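Local coordinates for response regulator (Helicobacter pylori, PDB 2PLN), which probably acts as an orphan response regulator of two-component signalling that binds regulatory DNA and controls transcription, seen here as its N-terminal receiver domain, at residues L57-N62 and E82-I87; D53-M58 and L74-R79. All coordinates share one frame; numbering follows the deposited sequence.

Interaction 1: residues L57-N62 and E82-I87; sequences LMDIRN and EKHSSI
D59, near the end of helix 51-60, faces K83 and H84, where helix 73-83 gives way to a loop, and the carboxylate meets both. The charged part is a salt bridge: K83 NZ lies 3.1 Å from D59 OD2, with a longer, weak hydrogen bond of 3.3 Å from K83 NZ to D59 OD1. NZ meets OD2 from above the carboxylate plane, 39° out of it. K83 gets there with CG anti to its backbone N (chi1 -166°) and the remaining chain fully extended, crossing D59 at about a right angle.

The imidazole of H84 lies against the same carboxylate. D59 OD1 sits at the edge of the H84 ring, near its plane and 3.0 Å from H84 CE1, while the carboxylate and ring planes are turned 45° apart. The carbonyl M58 O stands obliquely to the same ring; its 3.3 Å to H84 NE2 comes with an angle too poor for a hydrogen bond.

Apolar packing involves M58. This selenomethionine puts CB 3.9 Å from H84 CE1, and its SE lies 5.5 Å from the ring centroid in an oblique Met-aromatic approach. Within its own segment, K83 CG rests over one face of the imidazole, offset toward the rim. H84 also opens a type I turn to I87, closed by a hydrogen bond from I87 N to H84 O, before the chain enters strand 88-93. M58 additionally packs on L22 of strand 20-24.

The ring thus touches both an exposed ion pair and a buried selenomethionine. With D59 OD1 close to both the ammonium and the imidazole edge, the nearby carboxylate would be expected to favour a positive charge on H84.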
ATOM      1  N   LEU A  57       3.083   0.187  24.661  1.00 14.86           N
ATOM      2  CA  LEU A  57       1.618   0.381  24.511  1.00 15.44           C
ATOM      3  C   LEU A  57       0.923  -0.791  23.819  1.00 15.70           C
ATOM      4  O   LEU A  57      -0.173  -1.179  24.215  1.00 15.76           O
ATOM      5  CB  LEU A  57       1.329   1.663  23.766  1.00 15.44           C
ATOM      6  CG  LEU A  57       1.610   2.947  24.570  1.00 15.30           C
ATOM      7  CD1 LEU A  57       1.328   4.197  23.698  1.00 16.99           C
ATOM      8  CD2 LEU A  57       0.758   2.992  25.857  1.00 16.34           C
HETATM    9  N   MSE A  58       1.551  -1.331  22.777  1.00 16.15           N
HETATM   10  CA  MSE A  58       0.984  -2.473  22.052  1.00 19.12           C
HETATM   11  C   MSE A  58       0.774  -3.718  22.913  1.00 16.94           C
HETATM   12  O   MSE A  58      -0.067  -4.551  22.609  1.00 16.55           O
HETATM   13  CB  MSE A  58       1.787  -2.758  20.780  1.00 18.81           C
HETATM   14  CG  MSE A  58       1.468  -1.732  19.729  1.00 22.73           C
HETATM   15 SE   MSE A  58       2.481  -2.015  18.159  1.00 32.36          SE
HETATM   16  CE  MSE A  58       3.939  -1.046  18.651  1.00 33.01           C
ATOM     17  N   ASP A  59       1.525  -3.809  24.009  1.00 15.84           N
ATOM     18  CA  ASP A  59       1.413  -4.929  24.919  1.00 16.91           C
ATOM     19  C   ASP A  59       0.296  -4.744  25.914  1.00 16.80           C
ATOM     20  O   ASP A  59      -0.180  -5.697  26.470  1.00 18.22           O
ATOM     21  CB  ASP A  59       2.731  -5.134  25.659  1.00 17.42           C
ATOM     22  CG  ASP A  59       3.759  -5.847  24.806  1.00 19.68           C
ATOM     23  OD1 ASP A  59       3.377  -6.527  23.825  1.00 22.64           O
ATOM     24  OD2 ASP A  59       4.968  -5.769  25.034  1.00 22.84           O
ATOM     25  N   ILE A  60      -0.081  -3.504  26.172  1.00 16.57           N
ATOM     26  CA  ILE A  60      -1.098  -3.244  27.185  1.00 16.40           C
ATOM     27  C   ILE A  60      -2.450  -2.771  26.640  1.00 16.58           C
ATOM     28  O   ILE A  60      -3.432  -2.715  27.389  1.00 16.42           O
ATOM     29  CB  ILE A  60      -0.572  -2.292  28.281  1.00 16.68           C
ATOM     30  CG1 ILE A  60      -0.185  -0.922  27.725  1.00 16.89           C
ATOM     31  CG2 ILE A  60       0.625  -2.921  29.023  1.00 16.67           C
ATOM     32  CD1 ILE A  60      -0.350   0.231  28.714  1.00 16.67           C
ATOM     33  N   ARG A  61      -2.486  -2.371  25.375  1.00 16.33           N
ATOM     34  CA  ARG A  61      -3.720  -1.948  24.713  1.00 17.02           C
ATOM     35  C   ARG A  61      -3.827  -2.707  23.406  1.00 17.93           C
ATOM     36  O   ARG A  61      -2.815  -3.093  22.818  1.00 17.68           O
ATOM     37  CB  ARG A  61      -3.664  -0.462  24.353  1.00 17.29           C
ATOM     38  CG  ARG A  61      -3.428   0.442  25.533  1.00 17.86           C
ATOM     39  CD  ARG A  61      -3.488   1.894  25.207  1.00 16.97           C
ATOM     40  NE  ARG A  61      -3.066   2.669  26.358  1.00 16.95           N
ATOM     41  CZ  ARG A  61      -2.653   3.914  26.302  1.00 18.92           C
ATOM     42  NH1 ARG A  61      -2.586   4.532  25.123  1.00 20.17           N
ATOM     43  NH2 ARG A  61      -2.285   4.540  27.419  1.00 18.58           N
ATOM     44  N   ASN A  62      -5.040  -2.865  22.908  1.00 18.34           N
ATOM     45  CA  ASN A  62      -5.207  -3.588  21.668  1.00 18.35           C
ATOM     46  C   ASN A  62      -5.383  -2.611  20.506  1.00 17.47           C
ATOM     47  O   ASN A  62      -6.424  -1.937  20.405  1.00 17.52           O
ATOM     48  CB  ASN A  62      -6.400  -4.533  21.783  1.00 20.24           C
ATOM     49  CG  ASN A  62      -6.123  -5.713  22.727  1.00 24.04           C
ATOM     50  OD1 ASN A  62      -5.000  -6.265  22.762  1.00 26.36           O
ATOM     51  ND2 ASN A  62      -7.140  -6.101  23.488  1.00 26.10           N
ATOM     52  N   GLU A  82       6.158 -10.505  14.705  1.00 22.40           N
ATOM     53  CA  GLU A  82       6.299 -11.782  15.387  1.00 25.44           C
ATOM     54  C   GLU A  82       5.398 -11.867  16.616  1.00 23.91           C
ATOM     55  O   GLU A  82       4.706 -12.873  16.818  1.00 24.17           O
ATOM     56  CB  GLU A  82       7.769 -12.179  15.656  1.00 24.74           C
ATOM     57  CG  GLU A  82       8.584 -11.330  16.619  1.00 28.35           C
ATOM     58  CD  GLU A  82       9.795 -12.058  17.249  1.00 27.18           C
ATOM     59  OE1 GLU A  82       9.815 -13.324  17.259  1.00 33.55           O
ATOM     60  OE2 GLU A  82      10.728 -11.356  17.762  1.00 31.30           O
ATOM     61  N   LYS A  83       5.352 -10.794  17.394  1.00 23.54           N
ATOM     62  CA  LYS A  83       4.570 -10.783  18.632  1.00 23.28           C
ATOM     63  C   LYS A  83       3.064 -10.531  18.467  1.00 23.14           C
ATOM     64  O   LYS A  83       2.240 -11.128  19.192  1.00 23.60           O
ATOM     65  CB  LYS A  83       5.151  -9.769  19.614  1.00 22.95           C
ATOM     66  CG  LYS A  83       4.625  -9.938  21.037  1.00 22.88           C
ATOM     67  CD  LYS A  83       5.370  -9.059  22.013  1.00 22.13           C
ATOM     68  CE  LYS A  83       5.009  -9.483  23.452  1.00 19.59           C
ATOM     69  NZ  LYS A  83       5.795  -8.676  24.384  1.00 19.80           N
ATOM     70  N   HIS A  84       2.722  -9.649  17.532  1.00 22.20           N
ATOM     71  CA  HIS A  84       1.374  -9.131  17.331  1.00 22.43           C
ATOM     72  C   HIS A  84       0.998  -9.305  15.853  1.00 22.76           C
ATOM     73  O   HIS A  84       0.802  -8.328  15.126  1.00 21.76           O
ATOM     74  CB  HIS A  84       1.341  -7.637  17.693  1.00 22.59           C
ATOM     75  CG  HIS A  84       1.581  -7.349  19.140  1.00 23.47           C
ATOM     76  ND1 HIS A  84       2.673  -6.630  19.583  1.00 26.01           N
ATOM     77  CD2 HIS A  84       0.852  -7.645  20.239  1.00 22.60           C
ATOM     78  CE1 HIS A  84       2.615  -6.520  20.899  1.00 25.20           C
ATOM     79  NE2 HIS A  84       1.520  -7.129  21.320  1.00 25.60           N
ATOM     80  N   SER A  85       0.882 -10.560  15.404  1.00 23.73           N
ATOM     81  CA  SER A  85       0.865 -10.842  13.962  1.00 24.50           C
ATOM     82  C   SER A  85      -0.290 -10.222  13.168  1.00 24.70           C
ATOM     83  O   SER A  85      -0.106  -9.844  12.004  1.00 24.84           O
ATOM     84  CB  SER A  85       0.971 -12.342  13.689  1.00 26.00           C
ATOM     85  OG  SER A  85       0.559 -13.089  14.827  1.00 28.40           O
ATOM     86  N   SER A  86      -1.466 -10.100  13.793  1.00 23.46           N
ATOM     87  CA  SER A  86      -2.620  -9.539  13.105  1.00 23.01           C
ATOM     88  C   SER A  86      -2.651  -8.004  13.058  1.00 21.47           C
ATOM     89  O   SER A  86      -3.523  -7.420  12.411  1.00 21.67           O
ATOM     90  CB  SER A  86      -3.910 -10.047  13.758  1.00 23.69           C
ATOM     91  OG  SER A  86      -3.931  -9.624  15.103  1.00 25.15           O
ATOM     92  N   ILE A  87      -1.726  -7.340  13.735  1.00 19.50           N
ATOM     93  CA  ILE A  87      -1.709  -5.893  13.676  1.00 17.30           C
ATOM     94  C   ILE A  87      -1.102  -5.455  12.335  1.00 16.06           C
ATOM     95  O   ILE A  87      -0.092  -5.992  11.902  1.00 16.56           O
ATOM     96  CB  ILE A  87      -0.967  -5.263  14.885  1.00 17.05           C
ATOM     97  CG1 ILE A  87      -1.546  -5.800  16.218  1.00 18.62           C
ATOM     98  CG2 ILE A  87      -1.055  -3.750  14.788  1.00 16.59           C
ATOM     99  CD1 ILE A  87      -0.993  -5.154  17.487  1.00 17.28           C
TER

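Interaction 2: residues D53-M58 and L74-R79; sequences DGEYLM and LSFVSR
Neighbouring helices of the CheY-like receiver fold, 51-60 and 73-83, are bridged here by E55 and R79. Strand 65-68 connects the two helices, and their local axes run nearly parallel, 8° apart, at a closest approach of 11.8 Å. That spacing leaves side chains to span the gap.

E55 and R79 form a bidentate salt bridge, side-on at the guanidinium. R79 NE donates to E55 OE2 at 2.8 Å with an N-H...O angle of 160°, and R79 NH2 donates to E55 OE1 at 2.9 Å. OE2 lies in the guanidinium plane, whereas OE1 is tilted from it; both oxygens are met from above the carboxylate plane. The extended E55 chain reaches across, and a bend in R79 at chi3 (-58°) turns the guanidinium back over its own helix, with F76 CA under one face.

Beneath this ion pair the F76 ring points inward, touching I24 of strand 20-24, and presents its edge to helix 51-60. E55 and F76 run past each other in opposite directions, with E55 CB 4.0 Å from F76 CE2, near the ring plane.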
ATOM      1  N   ASP A  53       8.049   3.562  23.919  1.00 18.37           N
ATOM      2  CA  ASP A  53       6.707   3.778  24.436  1.00 19.03           C
ATOM      3  C   ASP A  53       5.636   3.063  23.599  1.00 18.36           C
ATOM      4  O   ASP A  53       4.779   2.333  24.135  1.00 18.25           O
ATOM      5  CB  ASP A  53       6.416   5.279  24.472  1.00 19.25           C
ATOM      6  CG  ASP A  53       5.099   5.607  25.150  1.00 23.99           C
ATOM      7  OD1 ASP A  53       4.398   6.520  24.660  1.00 25.49           O
ATOM      8  OD2 ASP A  53       4.676   5.010  26.170  1.00 28.18           O
ATOM      9  N   GLY A  54       5.682   3.286  22.285  1.00 17.15           N
ATOM     10  CA  GLY A  54       4.763   2.620  21.356  1.00 15.84           C
ATOM     11  C   GLY A  54       4.795   1.108  21.440  1.00 14.71           C
ATOM     12  O   GLY A  54       3.750   0.458  21.496  1.00 13.94           O
ATOM     13  N   GLU A  55       5.990   0.527  21.466  1.00 13.98           N
ATOM     14  CA  GLU A  55       6.098  -0.908  21.547  1.00 14.00           C
ATOM     15  C   GLU A  55       5.447  -1.451  22.826  1.00 14.49           C
ATOM     16  O   GLU A  55       4.736  -2.452  22.789  1.00 15.02           O
ATOM     17  CB  GLU A  55       7.551  -1.317  21.491  1.00 14.94           C
ATOM     18  CG  GLU A  55       7.724  -2.751  21.097  1.00 15.62           C
ATOM     19  CD  GLU A  55       9.175  -3.160  20.966  1.00 17.97           C
ATOM     20  OE1 GLU A  55      10.090  -2.300  20.928  1.00 19.21           O
ATOM     21  OE2 GLU A  55       9.383  -4.371  20.908  1.00 19.35           O
ATOM     22  N   TYR A  56       5.697  -0.764  23.933  1.00 14.73           N
ATOM     23  CA  TYR A  56       5.083  -1.087  25.215  1.00 15.21           C
ATOM     24  C   TYR A  56       3.570  -0.938  25.171  1.00 15.17           C
ATOM     25  O   TYR A  56       2.860  -1.833  25.602  1.00 15.75           O
ATOM     26  CB  TYR A  56       5.680  -0.233  26.339  1.00 15.09           C
ATOM     27  CG  TYR A  56       4.884  -0.354  27.633  1.00 14.79           C
ATOM     28  CD1 TYR A  56       5.079  -1.418  28.526  1.00 14.87           C
ATOM     29  CD2 TYR A  56       3.910   0.584  27.945  1.00 15.63           C
ATOM     30  CE1 TYR A  56       4.326  -1.516  29.703  1.00 14.34           C
ATOM     31  CE2 TYR A  56       3.160   0.483  29.103  1.00 16.19           C
ATOM     32  CZ  TYR A  56       3.378  -0.550  29.980  1.00 15.98           C
ATOM     33  OH  TYR A  56       2.586  -0.606  31.119  1.00 15.85           O
ATOM     34  N   LEU A  57       3.083   0.187  24.661  1.00 14.86           N
ATOM     35  CA  LEU A  57       1.618   0.381  24.511  1.00 15.44           C
ATOM     36  C   LEU A  57       0.923  -0.791  23.819  1.00 15.70           C
ATOM     37  O   LEU A  57      -0.173  -1.179  24.215  1.00 15.76           O
ATOM     38  CB  LEU A  57       1.329   1.663  23.766  1.00 15.44           C
ATOM     39  CG  LEU A  57       1.610   2.947  24.570  1.00 15.30           C
ATOM     40  CD1 LEU A  57       1.328   4.197  23.698  1.00 16.99           C
ATOM     41  CD2 LEU A  57       0.758   2.992  25.857  1.00 16.34           C
HETATM   42  N   MSE A  58       1.551  -1.331  22.777  1.00 16.15           N
HETATM   43  CA  MSE A  58       0.984  -2.473  22.052  1.00 19.12           C
HETATM   44  C   MSE A  58       0.774  -3.718  22.913  1.00 16.94           C
HETATM   45  O   MSE A  58      -0.067  -4.551  22.609  1.00 16.55           O
HETATM   46  CB  MSE A  58       1.787  -2.758  20.780  1.00 18.81           C
HETATM   47  CG  MSE A  58       1.468  -1.732  19.729  1.00 22.73           C
HETATM   48 SE   MSE A  58       2.481  -2.015  18.159  1.00 32.36          SE
HETATM   49  CE  MSE A  58       3.939  -1.046  18.651  1.00 33.01           C
ATOM     50  N   LEU A  74      12.687  -0.574  11.208  1.00 22.11           N
ATOM     51  CA  LEU A  74      12.690  -1.902  10.587  1.00 21.81           C
ATOM     52  C   LEU A  74      12.798  -3.065  11.581  1.00 20.59           C
ATOM     53  O   LEU A  74      12.100  -4.069  11.436  1.00 20.47           O
ATOM     54  CB  LEU A  74      13.810  -1.984   9.554  1.00 23.03           C
ATOM     55  CG  LEU A  74      13.680  -1.194   8.235  1.00 25.61           C
ATOM     56  CD1 LEU A  74      12.812  -1.928   7.270  1.00 27.66           C
ATOM     57  CD2 LEU A  74      13.192   0.264   8.372  1.00 29.22           C
ATOM     58  N   SER A  75      13.671  -2.949  12.584  1.00 19.54           N
ATOM     59  CA  SER A  75      13.747  -4.019  13.600  1.00 18.82           C
ATOM     60  C   SER A  75      12.435  -4.104  14.359  1.00 18.19           C
ATOM     61  O   SER A  75      11.952  -5.178  14.678  1.00 17.87           O
ATOM     62  CB  SER A  75      14.925  -3.826  14.557  1.00 19.17           C
ATOM     63  OG  SER A  75      14.815  -2.585  15.226  1.00 21.64           O
ATOM     64  N   PHE A  76      11.851  -2.940  14.638  1.00 18.07           N
ATOM     65  CA  PHE A  76      10.546  -2.864  15.297  1.00 17.32           C
ATOM     66  C   PHE A  76       9.473  -3.595  14.484  1.00 17.11           C
ATOM     67  O   PHE A  76       8.616  -4.294  15.046  1.00 16.89           O
ATOM     68  CB  PHE A  76      10.221  -1.390  15.491  1.00 17.18           C
ATOM     69  CG  PHE A  76       8.802  -1.097  15.871  1.00 17.01           C
ATOM     70  CD1 PHE A  76       7.865  -0.722  14.898  1.00 16.88           C
ATOM     71  CD2 PHE A  76       8.408  -1.135  17.209  1.00 17.26           C
ATOM     72  CE1 PHE A  76       6.576  -0.405  15.242  1.00 16.43           C
ATOM     73  CE2 PHE A  76       7.115  -0.817  17.563  1.00 18.52           C
ATOM     74  CZ  PHE A  76       6.187  -0.454  16.575  1.00 17.25           C
ATOM     75  N   VAL A  77       9.522  -3.435  13.152  1.00 16.93           N
ATOM     76  CA  VAL A  77       8.523  -4.066  12.279  1.00 16.50           C
ATOM     77  C   VAL A  77       8.561  -5.582  12.517  1.00 16.86           C
ATOM     78  O   VAL A  77       7.536  -6.210  12.753  1.00 16.44           O
ATOM     79  CB  VAL A  77       8.734  -3.702  10.796  1.00 16.03           C
ATOM     80  CG1 VAL A  77       7.916  -4.580   9.883  1.00 16.89           C
ATOM     81  CG2 VAL A  77       8.374  -2.214  10.557  1.00 14.91           C
ATOM     82  N   SER A  78       9.756  -6.151  12.435  1.00 16.76           N
ATOM     83  CA  SER A  78       9.914  -7.577  12.652  1.00 18.71           C
ATOM     84  C   SER A  78       9.469  -8.023  14.064  1.00 18.02           C
ATOM     85  O   SER A  78       8.826  -9.043  14.199  1.00 17.22           O
ATOM     86  CB  SER A  78      11.364  -7.993  12.388  1.00 19.53           C
ATOM     87  OG  SER A  78      11.452  -9.395  12.489  1.00 25.40           O
ATOM     88  N   ARG A  79       9.813  -7.257  15.101  1.00 18.31           N
ATOM     89  CA  ARG A  79       9.401  -7.628  16.479  1.00 18.55           C
ATOM     90  C   ARG A  79       7.890  -7.687  16.630  1.00 18.56           C
ATOM     91  O   ARG A  79       7.344  -8.636  17.233  1.00 18.75           O
ATOM     92  CB  ARG A  79       9.954  -6.670  17.525  1.00 18.17           C
ATOM     93  CG  ARG A  79      11.413  -6.801  17.804  1.00 17.23           C
ATOM     94  CD  ARG A  79      11.823  -6.118  19.086  1.00 18.49           C
ATOM     95  NE  ARG A  79      11.515  -4.684  19.124  1.00 16.63           N
ATOM     96  CZ  ARG A  79      12.242  -3.746  18.513  1.00 17.94           C
ATOM     97  NH1 ARG A  79      13.322  -4.069  17.791  1.00 18.91           N
ATOM     98  NH2 ARG A  79      11.887  -2.482  18.606  1.00 15.80           N
TER

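Interactions 1 and 2 are successive levels of one interface between helices 51-60 and 73-83, their centres 8 Å apart. Interaction 2 joins the helix bodies; interaction 1 lies farther along, where helix 73-83 is ending, and farther out, 13 Å against 10 Å from the chain centre to the contact centres. M58 lies in both and near both H84 and F76, though its exact fit against F76 is doubtful because the modelled carbons are too close. Each level pairs an acid of helix 51-60 with a base of helix 73-83: D59 with K83, E55 with R79. The predicted phosphorylation site, D64, is unmodified here and belongs to neither contact, although it follows 57-62 closely in sequence.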